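PDB 5EP9: SnoN,Epimerase SnoN, which acts as a non-heme iron, 2-oxoglutarate-dependent epimerase in the biosynthesis of the polyketide nogalamycin in Streptomyces nogalater. Local coordinates for residues Ala32-Ala37 against Ala110-Gly115; Phe148-Ala153 against Ser240-Asp245; Val166-Gly171 against Arg206-Leu211. All blocks are in the same frame, centred on the assembly; numbering follows the deposited sequence.

Contact 1: Ala32-Ala37 against Ala110-Gly115; sequences ALERLA and AEYLAG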
ATOM      1  N   ALA A  32     -16.784 -15.050  -8.951  1.00 60.39           N
ATOM      2  CA  ALA A  32     -16.678 -13.920  -8.003  1.00 61.02           C
ATOM      3  C   ALA A  32     -15.283 -13.236  -8.033  1.00 55.83           C
ATOM      4  O   ALA A  32     -15.173 -12.046  -7.901  1.00 55.39           O
ATOM      5  CB  ALA A  32     -17.039 -14.355  -6.578  1.00 60.34           C
ATOM      6  N   LEU A  33     -14.259 -14.044  -8.257  1.00 55.11           N
ATOM      7  CA  LEU A  33     -12.903 -13.563  -8.448  1.00 51.53           C
ATOM      8  C   LEU A  33     -12.774 -12.750  -9.806  1.00 47.31           C
ATOM      9  O   LEU A  33     -12.134 -11.734  -9.857  1.00 41.88           O
ATOM     10  CB  LEU A  33     -11.937 -14.734  -8.401  1.00 51.89           C
ATOM     11  CG  LEU A  33     -10.463 -14.525  -8.103  1.00 55.52           C
ATOM     12  CD1 LEU A  33     -10.281 -13.719  -6.820  1.00 55.80           C
ATOM     13  CD2 LEU A  33      -9.693 -15.862  -7.979  1.00 55.47           C
ATOM     14  N   GLU A  34     -13.412 -13.223 -10.842  1.00 46.52           N
ATOM     15  CA  GLU A  34     -13.451 -12.516 -12.120  1.00 51.57           C
ATOM     16  C   GLU A  34     -14.148 -11.169 -11.989  1.00 47.34           C
ATOM     17  O   GLU A  34     -13.723 -10.168 -12.527  1.00 44.65           O
ATOM     18  CB  GLU A  34     -14.119 -13.362 -13.250  1.00 58.39           C
ATOM     19  CG  GLU A  34     -13.913 -12.798 -14.689  1.00 68.80           C
ATOM     20  CD  GLU A  34     -13.803 -13.891 -15.793  1.00 76.63           C
ATOM     21  OE1 GLU A  34     -14.866 -14.426 -16.269  1.00 77.28           O
ATOM     22  OE2 GLU A  34     -12.622 -14.204 -16.202  1.00 79.50           O
ATOM     23  N   ARG A  35     -15.211 -11.164 -11.211  1.00 49.23           N
ATOM     24  CA  ARG A  35     -16.010  -9.929 -10.931  1.00 50.83           C
ATOM     25  C   ARG A  35     -15.231  -8.942 -10.133  1.00 43.24           C
ATOM     26  O   ARG A  35     -15.203  -7.748 -10.427  1.00 41.82           O
ATOM     27  CB  ARG A  35     -17.363 -10.240 -10.271  1.00 55.00           C
ATOM     28  CG  ARG A  35     -18.413 -10.683 -11.327  1.00 61.02           C
ATOM     29  CD  ARG A  35     -19.828 -10.876 -10.750  1.00 65.65           C
ATOM     30  NE  ARG A  35     -19.810 -11.437  -9.370  1.00 68.35           N
ATOM     31  CZ  ARG A  35     -19.972 -12.720  -9.014  1.00 69.51           C
ATOM     32  NH1 ARG A  35     -20.185 -13.709  -9.901  1.00 68.71           N
ATOM     33  NH2 ARG A  35     -19.879 -13.020  -7.721  1.00 72.94           N
ATOM     34  N   LEU A  36     -14.499  -9.487  -9.226  1.00 40.48           N
ATOM     35  CA  LEU A  36     -13.613  -8.680  -8.386  1.00 39.89           C
ATOM     36  C   LEU A  36     -12.485  -8.009  -9.167  1.00 37.61           C
ATOM     37  O   LEU A  36     -12.187  -6.821  -9.006  1.00 35.64           O
ATOM     38  CB  LEU A  36     -13.043  -9.582  -7.320  1.00 41.72           C
ATOM     39  CG  LEU A  36     -12.290  -8.831  -6.268  1.00 42.92           C
ATOM     40  CD1 LEU A  36     -13.238  -8.407  -5.126  1.00 42.49           C
ATOM     41  CD2 LEU A  36     -11.245  -9.758  -5.748  1.00 45.57           C
ATOM     42  N   ALA A  37     -11.851  -8.801 -10.030  1.00 37.40           N
ATOM     43  CA  ALA A  37     -10.788  -8.297 -10.899  1.00 35.92           C
ATOM     44  C   ALA A  37     -11.361  -7.199 -11.866  1.00 33.57           C
ATOM     45  O   ALA A  37     -10.675  -6.268 -12.214  1.00 30.79           O
ATOM     46  CB  ALA A  37     -10.150  -9.424 -11.689  1.00 37.38           C
ATOM     47  N   ALA A 110      -3.575 -10.274  -5.131  1.00 30.48           N
ATOM     48  CA  ALA A 110      -2.791  -9.311  -5.798  1.00 30.99           C
ATOM     49  C   ALA A 110      -2.374  -9.773  -7.197  1.00 32.87           C
ATOM     50  O   ALA A 110      -2.455  -9.007  -8.173  1.00 31.08           O
ATOM     51  CB  ALA A 110      -1.542  -8.917  -4.998  1.00 31.78           C
ATOM     52  N   GLU A 111      -1.903 -11.007  -7.293  1.00 33.05           N
ATOM     53  CA  GLU A 111      -1.447 -11.502  -8.551  1.00 34.22           C
ATOM     54  C   GLU A 111      -2.598 -11.674  -9.509  1.00 34.38           C
ATOM     55  O   GLU A 111      -2.405 -11.401 -10.708  1.00 35.68           O
ATOM     56  CB  GLU A 111      -0.646 -12.844  -8.476  1.00 36.05           C
ATOM     57  CG  GLU A 111       0.693 -12.674  -7.802  1.00 36.80           C
ATOM     58  CD  GLU A 111       1.688 -13.812  -8.085  1.00 39.95           C
ATOM     59  OE1 GLU A 111       1.266 -14.943  -8.422  1.00 41.98           O
ATOM     60  OE2 GLU A 111       2.892 -13.531  -7.924  1.00 39.29           O
ATOM     61  N   TYR A 112      -3.738 -12.148  -9.036  1.00 33.33           N
ATOM     62  CA  TYR A 112      -4.883 -12.284  -9.884  1.00 35.24           C
ATOM     63  C   TYR A 112      -5.315 -10.862 -10.384  1.00 34.69           C
ATOM     64  O   TYR A 112      -5.583 -10.667 -11.515  1.00 35.07           O
ATOM     65  CB  TYR A 112      -6.045 -12.974  -9.179  1.00 36.77           C
ATOM     66  CG  TYR A 112      -7.143 -13.429 -10.137  1.00 39.96           C
ATOM     67  CD1 TYR A 112      -7.104 -14.673 -10.765  1.00 43.29           C
ATOM     68  CD2 TYR A 112      -8.218 -12.591 -10.422  1.00 40.87           C
ATOM     69  CE1 TYR A 112      -8.113 -15.063 -11.648  1.00 45.62           C
ATOM     70  CE2 TYR A 112      -9.224 -12.957 -11.313  1.00 42.86           C
ATOM     71  CZ  TYR A 112      -9.175 -14.174 -11.919  1.00 45.16           C
ATOM     72  OH  TYR A 112     -10.175 -14.513 -12.796  1.00 49.30           O
ATOM     73  N   LEU A 113      -5.342  -9.878  -9.511  1.00 35.50           N
ATOM     74  CA  LEU A 113      -5.777  -8.532  -9.879  1.00 34.62           C
ATOM     75  C   LEU A 113      -4.823  -7.868 -10.846  1.00 36.92           C
ATOM     76  O   LEU A 113      -5.243  -7.218 -11.801  1.00 35.26           O
ATOM     77  CB  LEU A 113      -5.900  -7.655  -8.679  1.00 34.03           C
ATOM     78  CG  LEU A 113      -6.964  -8.029  -7.651  1.00 35.34           C
ATOM     79  CD1 LEU A 113      -6.895  -7.110  -6.424  1.00 36.11           C
ATOM     80  CD2 LEU A 113      -8.341  -7.999  -8.222  1.00 36.56           C
ATOM     81  N   ALA A 114      -3.522  -8.020 -10.588  1.00 36.31           N
ATOM     82  CA  ALA A 114      -2.524  -7.434 -11.429  1.00 36.77           C
ATOM     83  C   ALA A 114      -2.450  -8.118 -12.769  1.00 38.40           C
ATOM     84  O   ALA A 114      -2.000  -7.546 -13.700  1.00 40.16           O
ATOM     85  CB  ALA A 114      -1.155  -7.470 -10.759  1.00 36.69           C
ATOM     86  N   GLY A 115      -2.771  -9.395 -12.820  1.00 39.26           N
ATOM     87  CA  GLY A 115      -2.680 -10.180 -14.019  1.00 40.34           C
ATOM     88  C   GLY A 115      -1.291 -10.692 -14.343  1.00 43.52           C
ATOM     89  O   GLY A 115      -1.071 -11.125 -15.453  1.00 47.05           O
TER
HETATM   90  O   HOH W   1     -10.752 -12.560 -14.468  1.00 48.23           O
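Ala37 and Leu113 bring their CA atoms to 5.1 Å of each other where two helical segments, 32-37 and 110-114, pass at an axial separation of 9.8 Å and a signed crossing angle of -60°. Both lie in the 14-202 part of the fused construct. Tyr112 contributes the largest share of the buried surface. Its side chain points at the other helix, with CG anti to the backbone N (chi1 -166°). Leu33 covers one face: its CG stands over the ring centre, 3.8 Å from the centroid and 13° off the normal, a CH-pi contact, while Leu33 CD2 leans over the CD1 and CE1 side. Ala37 comes to the rim instead, its CB 3.7 Å from Tyr112 CE2 and near the ring plane. The phenol end is held by water, which lies 2.6 Å from Tyr112 OH and donates to Glu34 OE2, so the polar link between the helices is indirect. On the more buried flank Leu113 CD2 reaches 3.6 Å from Ala37 CA and also meets Leu36 CD2 at 4.2 Å. Leu33 and Leu36 both extend onto Leu109, one turn back along helix 104-114. Leu36 and Leu113 also rest on Val46 of strand 45-48, and Leu113 on Phe218 of strand 216-220, joining the helical layer to the edge of the larger sheet.

Contact 2: Phe148-Ala153 against Ser240-Asp245; sequences FPFSTA and SAVYMD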
ATOM      1  N   PHE A 148       7.649   5.612  -6.702  1.00 37.56           N
ATOM      2  CA  PHE A 148       8.193   4.230  -6.805  1.00 34.80           C
ATOM      3  C   PHE A 148       9.445   4.223  -7.715  1.00 35.63           C
ATOM      4  O   PHE A 148       9.361   4.537  -8.905  1.00 34.54           O
ATOM      5  CB  PHE A 148       7.149   3.246  -7.328  1.00 32.93           C
ATOM      6  CG  PHE A 148       5.981   3.005  -6.412  1.00 30.87           C
ATOM      7  CD1 PHE A 148       6.058   3.215  -5.025  1.00 32.08           C
ATOM      8  CD2 PHE A 148       4.795   2.546  -6.917  1.00 28.97           C
ATOM      9  CE1 PHE A 148       4.995   2.944  -4.177  1.00 28.73           C
ATOM     10  CE2 PHE A 148       3.762   2.265  -6.084  1.00 28.60           C
ATOM     11  CZ  PHE A 148       3.860   2.460  -4.720  1.00 28.13           C
ATOM     12  N   PRO A 149      10.627   3.964  -7.142  1.00 36.16           N
ATOM     13  CA  PRO A 149      11.828   3.911  -7.913  1.00 37.62           C
ATOM     14  C   PRO A 149      12.053   2.564  -8.642  1.00 37.22           C
ATOM     15  O   PRO A 149      13.118   1.950  -8.557  1.00 37.27           O
ATOM     16  CB  PRO A 149      12.916   4.119  -6.837  1.00 39.04           C
ATOM     17  CG  PRO A 149      12.394   3.278  -5.710  1.00 37.45           C
ATOM     18  CD  PRO A 149      10.891   3.526  -5.751  1.00 36.56           C
ATOM     19  N   PHE A 150      11.066   2.158  -9.423  1.00 36.68           N
ATOM     20  CA  PHE A 150      11.256   1.010 -10.285  1.00 36.27           C
ATOM     21  C   PHE A 150      10.486   1.200 -11.604  1.00 36.91           C
ATOM     22  O   PHE A 150       9.525   1.970 -11.713  1.00 37.70           O
ATOM     23  CB  PHE A 150      10.918  -0.285  -9.549  1.00 35.50           C
ATOM     24  CG  PHE A 150       9.596  -0.292  -8.816  1.00 32.75           C
ATOM     25  CD1 PHE A 150       8.449  -0.644  -9.494  1.00 32.01           C
ATOM     26  CD2 PHE A 150       9.513  -0.020  -7.471  1.00 31.63           C
ATOM     27  CE1 PHE A 150       7.225  -0.707  -8.879  1.00 30.16           C
ATOM     28  CE2 PHE A 150       8.305  -0.046  -6.845  1.00 30.11           C
ATOM     29  CZ  PHE A 150       7.154  -0.391  -7.535  1.00 29.57           C
ATOM     30  N   SER A 151      10.898   0.401 -12.551  1.00 36.33           N
ATOM     31  CA  SER A 151      10.522   0.497 -13.969  1.00 35.81           C
ATOM     32  C   SER A 151       9.046   0.262 -14.216  1.00 33.94           C
ATOM     33  O   SER A 151       8.488   0.842 -15.092  1.00 33.33           O
ATOM     34  CB  SER A 151      11.404  -0.521 -14.793  1.00 37.54           C
ATOM     35  OG  SER A 151      11.198  -1.861 -14.331  1.00 37.49           O
ATOM     36  N   THR A 152       8.405  -0.548 -13.368  1.00 32.92           N
ATOM     37  CA  THR A 152       6.988  -0.898 -13.540  1.00 32.60           C
ATOM     38  C   THR A 152       6.064  -0.191 -12.556  1.00 31.45           C
ATOM     39  O   THR A 152       5.016  -0.663 -12.221  1.00 31.82           O
ATOM     40  CB  THR A 152       6.803  -2.404 -13.418  1.00 33.39           C
ATOM     41  OG1 THR A 152       7.293  -2.831 -12.145  1.00 32.51           O
ATOM     42  CG2 THR A 152       7.583  -3.119 -14.528  1.00 35.16           C
ATOM     43  N   ALA A 153       6.537   0.945 -12.076  1.00 31.77           N
ATOM     44  CA  ALA A 153       5.800   1.771 -11.129  1.00 32.77           C
ATOM     45  C   ALA A 153       4.343   2.024 -11.520  1.00 32.50           C
ATOM     46  O   ALA A 153       3.447   1.943 -10.681  1.00 30.41           O
ATOM     47  CB  ALA A 153       6.498   3.140 -11.012  1.00 34.54           C
ATOM     48  N   SER A 240       0.321  -1.267   4.883  1.00 27.24           N
ATOM     49  CA  SER A 240       0.318  -0.980   3.460  1.00 28.86           C
ATOM     50  C   SER A 240       1.500  -1.602   2.765  1.00 28.59           C
ATOM     51  O   SER A 240       2.636  -1.340   3.108  1.00 28.88           O
ATOM     52  CB  SER A 240       0.302   0.558   3.265  1.00 30.17           C
ATOM     53  OG  SER A 240       0.036   0.871   1.976  1.00 32.17           O
ATOM     54  N   ALA A 241       1.208  -2.504   1.849  1.00 27.42           N
ATOM     55  CA  ALA A 241       2.212  -3.226   1.153  1.00 28.89           C
ATOM     56  C   ALA A 241       2.141  -2.942  -0.337  1.00 28.04           C
ATOM     57  O   ALA A 241       1.093  -3.067  -0.935  1.00 29.04           O
ATOM     58  CB  ALA A 241       2.068  -4.740   1.377  1.00 30.15           C
ATOM     59  N   VAL A 242       3.285  -2.654  -0.920  1.00 28.08           N
ATOM     60  CA  VAL A 242       3.442  -2.397  -2.362  1.00 27.73           C
ATOM     61  C   VAL A 242       4.042  -3.639  -3.041  1.00 28.02           C
ATOM     62  O   VAL A 242       5.035  -4.164  -2.607  1.00 29.00           O
ATOM     63  CB  VAL A 242       4.374  -1.191  -2.583  1.00 27.99           C
ATOM     64  CG1 VAL A 242       4.593  -0.925  -4.056  1.00 27.70           C
ATOM     65  CG2 VAL A 242       3.799   0.053  -1.889  1.00 28.06           C
ATOM     66  N   TYR A 243       3.297  -4.129  -3.985  1.00 27.41           N
ATOM     67  CA  TYR A 243       3.672  -5.200  -4.877  1.00 28.25           C
ATOM     68  C   TYR A 243       3.947  -4.669  -6.324  1.00 29.18           C
ATOM     69  O   TYR A 243       3.289  -3.726  -6.828  1.00 27.09           O
ATOM     70  CB  TYR A 243       2.562  -6.214  -4.961  1.00 29.03           C
ATOM     71  CG  TYR A 243       2.171  -6.719  -3.592  1.00 29.83           C
ATOM     72  CD1 TYR A 243       3.047  -7.497  -2.861  1.00 31.05           C
ATOM     73  CD2 TYR A 243       0.980  -6.358  -2.985  1.00 29.34           C
ATOM     74  CE1 TYR A 243       2.736  -7.947  -1.593  1.00 31.50           C
ATOM     75  CE2 TYR A 243       0.671  -6.834  -1.707  1.00 29.09           C
ATOM     76  CZ  TYR A 243       1.532  -7.604  -1.014  1.00 29.60           C
ATOM     77  OH  TYR A 243       1.219  -8.073   0.244  1.00 30.41           O
ATOM     78  N   MET A 244       4.917  -5.286  -6.948  1.00 28.70           N
ATOM     79  CA  MET A 244       5.436  -4.855  -8.230  1.00 30.27           C
ATOM     80  C   MET A 244       5.566  -6.053  -9.109  1.00 32.78           C
ATOM     81  O   MET A 244       5.768  -7.157  -8.663  1.00 32.91           O
ATOM     82  CB  MET A 244       6.788  -4.147  -8.103  1.00 30.51           C
ATOM     83  CG  MET A 244       7.912  -5.022  -7.543  1.00 31.44           C
ATOM     84  SD  MET A 244       9.328  -3.939  -7.116  1.00 33.05           S
ATOM     85  CE  MET A 244      10.356  -5.225  -6.395  1.00 34.49           C
ATOM     86  N   ASP A 245       5.535  -5.784 -10.398  1.00 34.83           N
ATOM     87  CA  ASP A 245       5.815  -6.795 -11.421  1.00 37.88           C
ATOM     88  C   ASP A 245       7.107  -7.523 -11.128  1.00 37.85           C
ATOM     89  O   ASP A 245       8.106  -6.893 -10.765  1.00 38.08           O
ATOM     90  CB  ASP A 245       6.014  -6.111 -12.740  1.00 39.77           C
ATOM     91  CG  ASP A 245       5.864  -7.060 -13.916  1.00 44.72           C
ATOM     92  OD1 ASP A 245       6.686  -7.935 -14.188  1.00 44.46           O
ATOM     93  OD2 ASP A 245       4.888  -6.842 -14.681  1.00 51.04           O
TER
HETATM   94  O   HOH W   2       4.652  -3.101 -11.087  1.00 29.33           O
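Phe148, Phe150 and Thr152 meet Val242, Met244 and Asp245 in a largely apolar, buried contact between the loop joining strands 139-142 and 157-162 and the end of strand 236-245. No hydrogen bond crosses directly, and the loop comes from the 14-202 part of the construct, the strand from the 203-305 part. Phe148 and Val242 meet tip to tip: CZ of the ring is 3.5 Å from Val242 CG1, which lies over the ring face, 28° off its normal. Phe150 is sandwiched. Met244 SD sits over the centre of one face, 3.9 Å from the centroid and 6° off the normal, a Met-aromatic contact; the opposite face carries Phe148 CB, displaced toward the rim. Met244 CB adds a contact of 3.6 Å to Phe150 CE1. An alanine at Phe150 would probably deprive the Met244 sulfur of its aromatic partner and open a gap between Met244 and Phe148. The architecture is the double-stranded beta-helix of the cupin clan; Val242 and Met244, two residues apart, point their side chains at the loop, and Asp245 adds a contact at the strand's end. Earlier on this strand, Ser240 hydrogen-bonds the bound 2-oxoglutarate through OG. At the other end Thr152, inside the type I turn from Phe150 to Ala153, and Asp245 cross at about a right angle, Thr152 OG1 lying 3.6 Å from Asp245 CB. A water bridges the backbones there, donating to Thr152 O at 2.7 Å and accepting from Asp245 N at 2.9 Å; it also bonds to Thr152 OG1. The Asp245 carboxylate itself turns to Thr247, bonded through OD1.

Contact 3: Val166-Gly171 against Arg206-Leu211; sequences VPVERG and RVTVPL. With ACT (acetate ion), chain G.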
ATOM      1  N   VAL A 166     -12.095   0.673  10.826  1.00 29.99           N
ATOM      2  CA  VAL A 166     -11.764   1.985  10.267  1.00 29.69           C
ATOM      3  C   VAL A 166     -13.006   2.613   9.637  1.00 29.14           C
ATOM      4  O   VAL A 166     -13.192   2.557   8.445  1.00 28.45           O
ATOM      5  CB  VAL A 166     -10.610   1.922   9.250  1.00 28.54           C
ATOM      6  CG1 VAL A 166     -10.187   3.315   8.900  1.00 28.88           C
ATOM      7  CG2 VAL A 166      -9.398   1.225   9.812  1.00 30.73           C
ATOM      8  N   PRO A 167     -13.910   3.098  10.442  1.00 29.56           N
ATOM      9  CA  PRO A 167     -15.001   3.820   9.864  1.00 30.51           C
ATOM     10  C   PRO A 167     -14.458   5.125   9.284  1.00 29.68           C
ATOM     11  O   PRO A 167     -13.335   5.507   9.570  1.00 28.94           O
ATOM     12  CB  PRO A 167     -15.952   4.072  11.082  1.00 32.29           C
ATOM     13  CG  PRO A 167     -15.024   4.096  12.271  1.00 31.87           C
ATOM     14  CD  PRO A 167     -13.900   3.171  11.915  1.00 32.40           C
ATOM     15  N   VAL A 168     -15.340   5.844   8.637  1.00 30.19           N
ATOM     16  CA  VAL A 168     -15.021   7.127   8.038  1.00 30.53           C
ATOM     17  C   VAL A 168     -14.273   8.006   9.011  1.00 30.37           C
ATOM     18  O   VAL A 168     -13.201   8.536   8.667  1.00 31.07           O
ATOM     19  CB  VAL A 168     -16.287   7.882   7.416  1.00 30.68           C
ATOM     20  CG1 VAL A 168     -15.845   9.187   6.837  1.00 31.23           C
ATOM     21  CG2 VAL A 168     -16.883   7.035   6.310  1.00 29.43           C
ATOM     22  N   GLU A 169     -14.806   8.175  10.176  1.00 31.83           N
ATOM     23  CA  GLU A 169     -14.235   9.151  11.074  1.00 35.64           C
ATOM     24  C   GLU A 169     -12.874   8.793  11.667  1.00 34.73           C
ATOM     25  O   GLU A 169     -12.185   9.647  12.274  1.00 33.65           O
ATOM     26  CB  GLU A 169     -15.262   9.574  12.153  1.00 40.75           C
ATOM     27  CG  GLU A 169     -15.639   8.485  13.136  1.00 44.43           C
ATOM     28  CD  GLU A 169     -16.803   7.534  12.688  1.00 50.56           C
ATOM     29  OE1 GLU A 169     -17.285   7.546  11.463  1.00 49.08           O
ATOM     30  OE2 GLU A 169     -17.258   6.832  13.654  1.00 51.01           O
ATOM     31  N   ARG A 170     -12.475   7.544  11.490  1.00 32.95           N
ATOM     32  CA  ARG A 170     -11.148   7.085  11.959  1.00 32.63           C
ATOM     33  C   ARG A 170     -10.081   7.203  10.876  1.00 31.30           C
ATOM     34  O   ARG A 170      -8.929   6.870  11.078  1.00 30.82           O
ATOM     35  CB  ARG A 170     -11.228   5.642  12.509  1.00 33.28           C
ATOM     36  CG  ARG A 170      -9.959   5.230  13.237  1.00 34.49           C
ATOM     37  CD  ARG A 170     -10.160   4.038  14.165  1.00 34.36           C
ATOM     38  NE  ARG A 170     -11.023   4.473  15.219  1.00 35.23           N
ATOM     39  CZ  ARG A 170     -12.126   3.866  15.562  1.00 38.56           C
ATOM     40  NH1 ARG A 170     -12.496   2.732  14.992  1.00 40.20           N
ATOM     41  NH2 ARG A 170     -12.848   4.360  16.531  1.00 41.00           N
ATOM     42  N   GLY A 171     -10.473   7.772   9.713  1.00 31.17           N
ATOM     43  CA  GLY A 171      -9.538   8.096   8.620  1.00 29.05           C
ATOM     44  C   GLY A 171      -9.449   7.092   7.506  1.00 27.58           C
ATOM     45  O   GLY A 171      -8.330   6.742   7.071  1.00 28.14           O
ATOM     46  N   ARG A 206     -16.005  10.556  -6.112  1.00 31.07           N
ATOM     47  CA  ARG A 206     -15.089   9.976  -5.170  1.00 31.01           C
ATOM     48  C   ARG A 206     -15.760   9.038  -4.225  1.00 30.12           C
ATOM     49  O   ARG A 206     -16.825   9.323  -3.802  1.00 31.92           O
ATOM     50  CB  ARG A 206     -14.455  11.081  -4.343  1.00 33.58           C
ATOM     51  CG  ARG A 206     -13.600  12.024  -5.215  1.00 38.81           C
ATOM     52  CD  ARG A 206     -14.225  13.318  -5.244  1.00 40.79           C
ATOM     53  NE  ARG A 206     -13.682  14.277  -6.190  1.00 45.32           N
ATOM     54  CZ  ARG A 206     -12.845  15.262  -5.868  1.00 43.92           C
ATOM     55  NH1 ARG A 206     -12.222  15.336  -4.687  1.00 40.67           N
ATOM     56  NH2 ARG A 206     -12.592  16.152  -6.761  1.00 46.18           N
ATOM     57  N   VAL A 207     -15.106   7.947  -3.890  1.00 27.64           N
ATOM     58  CA  VAL A 207     -15.699   6.884  -3.123  1.00 28.56           C
ATOM     59  C   VAL A 207     -14.886   6.617  -1.876  1.00 26.84           C
ATOM     60  O   VAL A 207     -13.740   6.309  -1.933  1.00 26.71           O
ATOM     61  CB  VAL A 207     -15.763   5.548  -3.906  1.00 29.34           C
ATOM     62  CG1 VAL A 207     -16.457   4.467  -3.060  1.00 29.50           C
ATOM     63  CG2 VAL A 207     -16.516   5.706  -5.228  1.00 29.91           C
ATOM     64  N   THR A 208     -15.526   6.855  -0.756  1.00 27.86           N
ATOM     65  CA  THR A 208     -14.985   6.697   0.546  1.00 28.02           C
ATOM     66  C   THR A 208     -15.381   5.311   1.001  1.00 27.52           C
ATOM     67  O   THR A 208     -16.523   4.912   0.988  1.00 26.83           O
ATOM     68  CB  THR A 208     -15.546   7.806   1.492  1.00 29.82           C
ATOM     69  OG1 THR A 208     -15.121   9.046   0.956  1.00 28.40           O
ATOM     70  CG2 THR A 208     -14.967   7.627   2.909  1.00 29.13           C
ATOM     71  N   VAL A 209     -14.373   4.589   1.488  1.00 28.18           N
ATOM     72  CA  VAL A 209     -14.486   3.158   1.788  1.00 28.63           C
ATOM     73  C   VAL A 209     -14.128   2.828   3.211  1.00 28.05           C
ATOM     74  O   VAL A 209     -13.000   2.440   3.499  1.00 28.29           O
ATOM     75  CB  VAL A 209     -13.567   2.361   0.865  1.00 28.87           C
ATOM     76  CG1 VAL A 209     -13.751   0.829   1.027  1.00 28.56           C
ATOM     77  CG2 VAL A 209     -13.894   2.744  -0.579  1.00 28.84           C
ATOM     78  N   PRO A 210     -15.096   2.877   4.073  1.00 28.17           N
ATOM     79  CA  PRO A 210     -14.811   2.358   5.420  1.00 27.90           C
ATOM     80  C   PRO A 210     -14.560   0.837   5.407  1.00 28.45           C
ATOM     81  O   PRO A 210     -15.101   0.122   4.565  1.00 29.86           O
ATOM     82  CB  PRO A 210     -16.026   2.733   6.218  1.00 26.97           C
ATOM     83  CG  PRO A 210     -17.062   3.003   5.218  1.00 27.83           C
ATOM     84  CD  PRO A 210     -16.467   3.355   3.949  1.00 27.97           C
ATOM     85  N   LEU A 211     -13.764   0.408   6.363  1.00 28.39           N
ATOM     86  CA  LEU A 211     -13.300  -1.003   6.413  1.00 29.95           C
ATOM     87  C   LEU A 211     -13.462  -1.537   7.814  1.00 29.39           C
ATOM     88  O   LEU A 211     -13.062  -0.869   8.759  1.00 28.51           O
ATOM     89  CB  LEU A 211     -11.787  -1.071   6.083  1.00 29.90           C
ATOM     90  CG  LEU A 211     -11.364  -0.639   4.723  1.00 32.02           C
ATOM     91  CD1 LEU A 211      -9.859  -0.797   4.607  1.00 36.25           C
ATOM     92  CD2 LEU A 211     -12.050  -1.501   3.670  1.00 32.97           C
TER
HETATM   93  C   ACT G 303     -10.504  12.664  -2.501  1.00 39.48           C
HETATM   94  O   ACT G 303     -10.073  13.042  -1.410  1.00 40.08           O
HETATM   95  OXT ACT G 303     -11.653  13.006  -2.872  1.00 50.73           O
HETATM   96  CH3 ACT G 303      -9.638  11.770  -3.332  1.00 40.18           C
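Val166 and Leu211 form the tight end of this contact, a single antiparallel hydrogen-bonded pair with CA atoms 5.1 Å apart. Val166 N donates to Leu211 O at 2.8 Å, approaching almost in line with the carbonyl (C=O...N 178°). The return bond, from Leu211 N to Val166 O at 3.0 Å, is different: the donor stands 38° above the carbonyl plane. Pro210 closes in on the same oxygen, its CA 3.4 Å from Val166 O. Inward, the Leu211 side chain lies on Trp160 and Ala162 of strand 157-162, and the side chain of Val166 is about 4 Å from that of Arg236, so this end is buried close to 2-oxoglutarate-binding residues. The chain shuttles here between the two sheets of the double-stranded beta-helix: 166-171 leads from strand 157-162 of the larger sheet to strand 173-175 of the smaller, and 206-211 leads back from edge strand 207-209 toward strand 216-220. The segments belong to the 14-202 and 203-305 parts of the construct respectively. Outward the packing thins to the touch of a few methyl and methylene groups among exposed residues. Val168 CG2 meets Thr208 CG2 at 3.9 Å, the two side chains crossing at about a right angle, and lies 4.2 Å from Pro210 CG, there side by side. Thr208 CG2 is anti to its backbone N, and the hydroxyl OG1 bonds instead to Thr174 OG1. Farther along, exposed Arg206 makes no contact with 166-171; its NH1 donates to acetate OXT at 3.0 Å (N-H...O 149°). That acetate, probably from the crystallisation liquor, is also hydrogen-bonded to Ser226 OG.

Contacts 1 and 2 are neighbours, with centres 18 Å apart and a packing touch between Ala110 CB and Tyr243 CD2 at 4.1 Å. Contact 3 stands apart, about 11 Å from contact 1 and 10 Å from contact 2 between nearest atoms; in sequence it is nested inside the loop that contact 2 closes, and the two lie on opposite sides of the chain's centre. Contacts 2 and 3 both come near the active site: the Phe148 side chain is about 6 Å from bound 2-oxoglutarate and 7 Å from the iron, and that of Val166 about 8 Å from 2-oxoglutarate. The side chain of Leu113 is about 14 Å from the bound 2-oxoglutarate, so contact 1 is the most remote of the three by these measures.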